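Local coordinates for protein peptidyl-prolyl cis-trans isomerase (PDB 5EX2) that probably catalyses the cis-trans isomerisation of peptide bonds preceding proline, as a periplasmic folding helper of the cyclophilin family, at residues M239-L242 with F243-M247. Residues are numbered along the deposited sequence; the frame is centred on the assembly and turned at random.
Sequences MFSL and FLDRM
The carbonyl oxygen of Ser-241 takes the backbone N-H of Asp-245, with N to O 3.0 Å, and also a weak hydrogen bond from Arg-249. Just beyond the helix, Arg-249 also forms a salt bridge through NE with Asp-245 OD1. That carboxylate oxygen lies 3.2 Å from Ser-241 O, two acceptors side by side. Helix 238-247 thus illustrates how one turn can be polar on one side and apolar on another. One step earlier in the i to i+4 ladder, Leu-244 N meets Phe-240 O at 2.9 Å, nearly straight at 166°. On the buried side, CG of Phe-240 stands anti to its own N (chi1 -166°), which carries the ring along the helix to where CE1 comes 3.4 Å from Phe-243 CD1. The two ring planes are near parallel, 25° apart, but slid so far that they barely overlap. From the same side of the ring, but by its CE2 atom, Phe-240 meets Leu-244 CD1 at 3.7 Å. Replacing Phe-240 with alanine would probably open a gap between Phe-243, Leu-244 and Phe-123. Braced within the helix, the ring joins it to Phe-123, edge-to-face, and to Met-233 of strand 229-233, while Arg-249 probably offsets the repulsion between the two neighbouring acceptors.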
loop_
_atom_site.group_PDB
_atom_site.type_symbol
_atom_site.label_atom_id
_atom_site.label_comp_id
_atom_site.label_asym_id
_atom_site.label_seq_id
_atom_site.Cartn_x
_atom_site.Cartn_y
_atom_site.Cartn_z
ATOM N N MET A 239 -3.951 18.024 11.789
ATOM C CA MET A 239 -4.640 18.097 10.508
ATOM C C MET A 239 -5.415 16.810 10.246
ATOM O O MET A 239 -6.507 16.832 9.690
ATOM C CB MET A 239 -3.661 18.369 9.377
ATOM C CG MET A 239 -3.159 19.780 9.407
ATOM S SD MET A 239 -1.972 20.197 8.126
ATOM C CE MET A 239 -3.031 20.192 6.682
ATOM N N PHE A 240 -4.851 15.681 10.646
ATOM C CA PHE A 240 -5.569 14.442 10.433
ATOM C C PHE A 240 -6.788 14.368 11.359
ATOM O O PHE A 240 -7.813 13.831 10.971
ATOM C CB PHE A 240 -4.682 13.220 10.627
ATOM C CG PHE A 240 -5.304 11.958 10.085
ATOM C CD1 PHE A 240 -5.434 11.783 8.710
ATOM C CD2 PHE A 240 -5.798 10.973 10.923
ATOM C CE1 PHE A 240 -6.021 10.659 8.184
ATOM C CE2 PHE A 240 -6.381 9.840 10.393
ATOM C CZ PHE A 240 -6.489 9.685 9.025
ATOM N N SER A 241 -6.682 14.914 12.560
ATOM C CA SER A 241 -7.839 15.000 13.439
ATOM C C SER A 241 -8.985 15.774 12.781
ATOM O O SER A 241 -10.153 15.394 12.865
ATOM C CB SER A 241 -7.422 15.656 14.743
ATOM O OG SER A 241 -8.479 15.696 15.678
ATOM N N LEU A 242 -8.633 16.876 12.126
ATOM C CA LEU A 242 -9.608 17.691 11.426
ATOM C C LEU A 242 -10.188 16.947 10.230
ATOM O O LEU A 242 -11.375 17.050 9.938
ATOM C CB LEU A 242 -8.954 18.992 10.967
ATOM C CG LEU A 242 -8.562 19.912 12.119
ATOM C CD1 LEU A 242 -7.730 21.087 11.623
ATOM C CD2 LEU A 242 -9.799 20.407 12.861
ATOM N N PHE A 243 -9.334 16.215 9.527
ATOM C CA PHE A 243 -9.766 15.388 8.407
ATOM C C PHE A 243 -10.792 14.350 8.853
ATOM O O PHE A 243 -11.855 14.225 8.249
ATOM C CB PHE A 243 -8.525 14.755 7.772
ATOM C CG PHE A 243 -8.799 13.650 6.790
ATOM C CD1 PHE A 243 -8.787 12.334 7.218
ATOM C CD2 PHE A 243 -8.987 13.914 5.442
ATOM C CE1 PHE A 243 -9.016 11.298 6.336
ATOM C CE2 PHE A 243 -9.210 12.871 4.545
ATOM C CZ PHE A 243 -9.213 11.567 5.001
ATOM N N LEU A 244 -10.518 13.645 9.942
ATOM C CA LEU A 244 -11.469 12.664 10.460
ATOM C C LEU A 244 -12.764 13.336 10.881
ATOM O O LEU A 244 -13.849 12.830 10.625
ATOM C CB LEU A 244 -10.881 11.912 11.647
ATOM C CG LEU A 244 -9.732 10.965 11.361
ATOM C CD1 LEU A 244 -9.190 10.404 12.655
ATOM C CD2 LEU A 244 -10.195 9.832 10.484
ATOM N N ASP A 245 -12.652 14.485 11.537
ATOM C CA ASP A 245 -13.840 15.231 11.925
ATOM C C ASP A 245 -14.718 15.528 10.725
ATOM O O ASP A 245 -15.941 15.378 10.772
ATOM C CB ASP A 245 -13.496 16.568 12.583
ATOM C CG ASP A 245 -12.886 16.432 13.963
ATOM O OD1 ASP A 245 -12.899 15.333 14.567
ATOM O OD2 ASP A 245 -12.416 17.476 14.462
ATOM N N ARG A 246 -14.072 16.008 9.670
ATOM C CA ARG A 246 -14.752 16.444 8.467
ATOM C C ARG A 246 -15.373 15.246 7.739
ATOM O O ARG A 246 -16.520 15.317 7.301
ATOM C CB ARG A 246 -13.750 17.213 7.602
ATOM C CG ARG A 246 -14.254 17.749 6.292
ATOM C CD ARG A 246 -13.104 18.403 5.546
ATOM N NE ARG A 246 -12.542 17.526 4.518
ATOM C CZ ARG A 246 -11.254 17.209 4.384
ATOM N NH1 ARG A 246 -10.327 17.683 5.217
ATOM N NH2 ARG A 246 -10.890 16.402 3.393
ATOM N N MET A 247 -14.642 14.138 7.642
ATOM C CA MET A 247 -15.103 12.989 6.864
ATOM C C MET A 247 -16.083 12.070 7.589
ATOM O O MET A 247 -16.933 11.451 6.951
ATOM C CB MET A 247 -13.911 12.162 6.410
ATOM C CG MET A 247 -12.980 12.932 5.507
ATOM S SD MET A 247 -13.800 13.700 4.090
ATOM C CE MET A 247 -14.590 12.309 3.287
#